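Local coordinates for chorismate synthase (Campylobacter jejuni, PDB 1SQ1), which probably catalyses the last step of chorismate biosynthesis, eliminating phosphate from 5-enolpyruvylshikimate-3-phosphate with the help of reduced FMN, at residues T3-E15 with A20-V32. Numbering follows the deposited sequence.
Sequences TFGTRLKFTSFGE and AVGCIIDGMPAGV
F13 lies across the backbone of G22, an example of an aromatic residue using a glycine opposite it in a β-hairpin. With CG between the backbone N and the carbonyl carbon (chi1 54°), the ring of F13 folds over the neighbouring strand, and G22 CA sits over its face, 3.9 Å from the centroid, in a CH-pi contact. The CE2 corner of the F13 ring, close to the G22 carbonyl carbon, also reaches I24 CD1 at 3.9 Å. The strands 9-13 and 21-26 that carry these residues run antiparallel, 162° between their directions. Backbone hydrogen bonds tie them, among them T11 N to I24 O (2.8 Å). The other face of the sheet carries F10, whose CG, anti to the backbone N (chi1 164°), lays the ring toward strand 21-26, its CE2 against C23 CB. C23 SG stands at the ring's edge in a sulfur-aromatic contact, 5.1 Å from the centroid, and I25 CG1 also lies at the edge. Farther along, L8 CD2 packs on I25 CG2 at 3.6 Å, while L8 CG meets the CE methyl of selenomethionine M28. The hairpin supplies the second and the middle strand of a five-stranded antiparallel sheet, flanked by strands 3-4 and 78-82. Helices 325-346 and 128-143 pack against F10 and M28, respectively, whereas F13 meets F13 of a second subunit.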
loop_
_atom_site.group_PDB
_atom_site.type_symbol
_atom_site.label_atom_id
_atom_site.label_comp_id
_atom_site.label_asym_id
_atom_site.label_seq_id
_atom_site.Cartn_x
_atom_site.Cartn_y
_atom_site.Cartn_z
ATOM N N THR A 3 3.677 7.661 -7.155
ATOM C CA THR A 3 2.966 8.093 -5.964
ATOM C C THR A 3 3.867 7.920 -4.753
ATOM O O THR A 3 4.670 6.991 -4.698
ATOM C CB THR A 3 1.677 7.293 -5.758
ATOM O OG1 THR A 3 0.813 7.482 -6.886
ATOM C CG2 THR A 3 0.974 7.763 -4.500
ATOM N N PHE A 4 3.721 8.810 -3.780
ATOM C CA PHE A 4 4.555 8.768 -2.596
ATOM C C PHE A 4 3.813 9.090 -1.298
ATOM O O PHE A 4 2.957 9.974 -1.259
ATOM C CB PHE A 4 5.718 9.739 -2.807
ATOM C CG PHE A 4 6.620 9.893 -1.618
ATOM C CD1 PHE A 4 6.667 11.094 -0.927
ATOM C CD2 PHE A 4 7.455 8.856 -1.219
ATOM C CE1 PHE A 4 7.532 11.265 0.145
ATOM C CE2 PHE A 4 8.329 9.015 -0.146
ATOM C CZ PHE A 4 8.370 10.224 0.537
ATOM N N GLY A 5 4.156 8.358 -0.238
ATOM C CA GLY A 5 3.544 8.570 1.061
ATOM C C GLY A 5 2.526 7.524 1.483
ATOM O O GLY A 5 1.895 6.880 0.641
ATOM N N THR A 6 2.364 7.355 2.795
ATOM C CA THR A 6 1.395 6.406 3.341
ATOM C C THR A 6 -0.014 6.998 3.307
ATOM O O THR A 6 -0.878 6.510 2.593
ATOM C CB THR A 6 1.692 6.065 4.797
ATOM O OG1 THR A 6 3.073 5.725 4.945
ATOM C CG2 THR A 6 0.849 4.902 5.233
ATOM N N ARG A 7 -0.236 8.055 4.082
ATOM C CA ARG A 7 -1.543 8.693 4.147
ATOM C C ARG A 7 -1.643 9.928 3.245
ATOM O O ARG A 7 -2.705 10.197 2.684
ATOM C CB ARG A 7 -1.862 9.071 5.599
ATOM C CG ARG A 7 -3.300 9.495 5.857
ATOM C CD ARG A 7 -4.220 8.288 5.974
ATOM N NE ARG A 7 -5.645 8.637 6.020
ATOM C CZ ARG A 7 -6.278 9.360 5.094
ATOM N NH1 ARG A 7 -7.573 9.621 5.209
ATOM N NH2 ARG A 7 -5.613 9.841 4.053
ATOM N N LEU A 8 -0.547 10.679 3.122
ATOM C CA LEU A 8 -0.490 11.886 2.282
ATOM C C LEU A 8 0.272 11.527 0.996
ATOM O O LEU A 8 1.448 11.849 0.833
ATOM C CB LEU A 8 0.250 13.012 3.014
ATOM C CG LEU A 8 -0.142 14.466 2.730
ATOM C CD1 LEU A 8 1.084 15.281 2.341
ATOM C CD2 LEU A 8 -1.196 14.518 1.652
ATOM N N LYS A 9 -0.425 10.857 0.087
ATOM C CA LYS A 9 0.123 10.397 -1.176
ATOM C C LYS A 9 0.387 11.472 -2.211
ATOM O O LYS A 9 -0.532 12.130 -2.661
ATOM C CB LYS A 9 -0.827 9.362 -1.767
ATOM C CG LYS A 9 -1.072 8.193 -0.848
ATOM C CD LYS A 9 -1.723 7.029 -1.562
ATOM C CE LYS A 9 -1.805 5.855 -0.621
ATOM N NZ LYS A 9 -0.454 5.556 -0.098
ATOM N N PHE A 10 1.646 11.628 -2.603
ATOM C CA PHE A 10 2.024 12.607 -3.616
ATOM C C PHE A 10 2.229 11.893 -4.939
ATOM O O PHE A 10 2.914 10.879 -4.988
ATOM C CB PHE A 10 3.316 13.308 -3.205
ATOM C CG PHE A 10 3.994 14.048 -4.323
ATOM C CD1 PHE A 10 5.145 13.525 -4.926
ATOM C CD2 PHE A 10 3.506 15.271 -4.767
ATOM C CE1 PHE A 10 5.804 14.211 -5.952
ATOM C CE2 PHE A 10 4.156 15.965 -5.793
ATOM C CZ PHE A 10 5.308 15.433 -6.384
ATOM N N THR A 11 1.644 12.417 -6.009
ATOM C CA THR A 11 1.791 11.793 -7.316
ATOM C C THR A 11 2.121 12.793 -8.415
ATOM O O THR A 11 1.422 13.796 -8.588
ATOM C CB THR A 11 0.508 11.045 -7.731
ATOM O OG1 THR A 11 0.176 10.085 -6.726
ATOM C CG2 THR A 11 0.705 10.323 -9.062
ATOM N N SER A 12 3.184 12.520 -9.168
ATOM C CA SER A 12 3.562 13.407 -10.262
ATOM C C SER A 12 3.458 12.690 -11.593
ATOM O O SER A 12 3.913 11.565 -11.751
ATOM C CB SER A 12 4.980 13.960 -10.066
ATOM O OG SER A 12 5.945 12.936 -9.880
ATOM N N PHE A 13 2.821 13.344 -12.550
ATOM C CA PHE A 13 2.669 12.760 -13.860
ATOM C C PHE A 13 3.389 13.645 -14.851
ATOM O O PHE A 13 3.444 14.870 -14.703
ATOM C CB PHE A 13 1.190 12.607 -14.216
ATOM C CG PHE A 13 0.402 13.866 -14.089
ATOM C CD1 PHE A 13 0.107 14.630 -15.214
ATOM C CD2 PHE A 13 -0.044 14.296 -12.843
ATOM C CE1 PHE A 13 -0.617 15.809 -15.103
ATOM C CE2 PHE A 13 -0.766 15.472 -12.718
ATOM C CZ PHE A 13 -1.057 16.234 -13.850
ATOM N N GLY A 14 3.977 13.008 -15.850
ATOM C CA GLY A 14 4.719 13.750 -16.841
ATOM C C GLY A 14 3.904 14.100 -18.062
ATOM O O GLY A 14 2.725 13.759 -18.175
ATOM N N GLU A 15 4.565 14.780 -18.989
ATOM C CA GLU A 15 3.952 15.211 -20.231
ATOM C C GLU A 15 5.067 15.346 -21.271
ATOM O O GLU A 15 5.909 16.236 -21.170
ATOM C CB GLU A 15 3.268 16.560 -20.007
ATOM C CG GLU A 15 2.225 16.936 -21.036
ATOM C CD GLU A 15 2.809 17.192 -22.407
ATOM O OE1 GLU A 15 3.006 16.222 -23.176
ATOM O OE2 GLU A 15 3.075 18.374 -22.707
ATOM N N ALA A 20 4.752 20.865 -19.867
ATOM C CA ALA A 20 4.506 21.115 -18.450
ATOM C C ALA A 20 4.425 19.819 -17.636
ATOM O O ALA A 20 4.187 18.738 -18.176
ATOM C CB ALA A 20 3.222 21.921 -18.287
ATOM N N VAL A 21 4.645 19.939 -16.335
ATOM C CA VAL A 21 4.580 18.797 -15.437
ATOM C C VAL A 21 3.350 18.970 -14.550
ATOM O O VAL A 21 2.668 19.994 -14.614
ATOM C CB VAL A 21 5.827 18.719 -14.539
ATOM C CG1 VAL A 21 7.070 18.581 -15.389
ATOM C CG2 VAL A 21 5.923 19.960 -13.673
ATOM N N GLY A 22 3.062 17.976 -13.719
ATOM C CA GLY A 22 1.906 18.082 -12.846
ATOM C C GLY A 22 1.970 17.135 -11.670
ATOM O O GLY A 22 2.599 16.077 -11.753
ATOM N N CYS A 23 1.338 17.516 -10.564
ATOM C CA CYS A 23 1.324 16.659 -9.389
ATOM C C CYS A 23 -0.074 16.585 -8.786
ATOM O O CYS A 23 -0.953 17.381 -9.123
ATOM C CB CYS A 23 2.334 17.141 -8.342
ATOM S SG CYS A 23 1.838 18.494 -7.271
ATOM N N ILE A 24 -0.282 15.596 -7.923
ATOM C CA ILE A 24 -1.564 15.397 -7.260
ATOM C C ILE A 24 -1.261 15.129 -5.794
ATOM O O ILE A 24 -0.455 14.259 -5.475
ATOM C CB ILE A 24 -2.326 14.168 -7.849
ATOM C CG1 ILE A 24 -2.501 14.319 -9.357
ATOM C CG2 ILE A 24 -3.706 14.049 -7.228
ATOM C CD1 ILE A 24 -3.315 15.532 -9.758
ATOM N N ILE A 25 -1.864 15.895 -4.897
ATOM C CA ILE A 25 -1.643 15.653 -3.484
ATOM C C ILE A 25 -2.977 15.179 -2.931
ATOM O O ILE A 25 -3.962 15.920 -2.909
ATOM C CB ILE A 25 -1.207 16.911 -2.721
ATOM C CG1 ILE A 25 0.106 17.455 -3.289
ATOM C CG2 ILE A 25 -1.040 16.574 -1.257
ATOM C CD1 ILE A 25 -0.063 18.492 -4.400
ATOM N N ASP A 26 -3.014 13.930 -2.502
ATOM C CA ASP A 26 -4.232 13.357 -1.968
ATOM C C ASP A 26 -3.982 13.079 -0.495
ATOM O O ASP A 26 -2.876 12.708 -0.114
ATOM C CB ASP A 26 -4.557 12.071 -2.746
ATOM C CG ASP A 26 -5.892 11.456 -2.360
ATOM O OD1 ASP A 26 -6.945 12.121 -2.483
ATOM O OD2 ASP A 26 -5.892 10.287 -1.934
ATOM N N GLY A 27 -4.994 13.297 0.337
ATOM C CA GLY A 27 -4.841 13.034 1.754
ATOM C C GLY A 27 -4.808 14.272 2.621
ATOM O O GLY A 27 -4.824 14.167 3.848
HETATM N N MSE A 28 -4.755 15.438 1.989
HETATM C CA MSE A 28 -4.728 16.697 2.725
HETATM C C MSE A 28 -6.050 16.923 3.435
HETATM O O MSE A 28 -7.118 16.771 2.847
HETATM C CB MSE A 28 -4.438 17.865 1.784
HETATM C CG MSE A 28 -2.960 18.022 1.451
HETATM SE SE MSE A 28 -1.991 19.096 2.750
HETATM C CE MSE A 28 -1.605 17.775 4.113
ATOM N N PRO A 29 -5.995 17.271 4.730
ATOM C CA PRO A 29 -7.241 17.501 5.467
ATOM C C PRO A 29 -7.963 18.743 4.956
ATOM O O PRO A 29 -7.337 19.659 4.427
ATOM C CB PRO A 29 -6.772 17.621 6.918
ATOM C CG PRO A 29 -5.378 18.115 6.798
ATOM C CD PRO A 29 -4.821 17.381 5.611
ATOM N N ALA A 30 -9.285 18.770 5.083
ATOM C CA ALA A 30 -10.042 19.921 4.608
ATOM C C ALA A 30 -9.874 21.087 5.578
ATOM O O ALA A 30 -9.453 20.918 6.730
ATOM C CB ALA A 30 -11.502 19.560 4.461
ATOM N N GLY A 31 -10.180 22.277 5.091
ATOM C CA GLY A 31 -10.058 23.450 5.927
ATOM C C GLY A 31 -8.629 23.844 6.226
ATOM O O GLY A 31 -8.204 23.827 7.381
ATOM N N VAL A 32 -7.876 24.174 5.180
ATOM C CA VAL A 32 -6.493 24.614 5.342
ATOM C C VAL A 32 -6.293 25.835 4.454
ATOM O O VAL A 32 -6.582 25.811 3.247
ATOM C CB VAL A 32 -5.448 23.512 4.972
ATOM C CG1 VAL A 32 -4.042 24.107 4.999
ATOM C CG2 VAL A 32 -5.502 22.365 5.988
#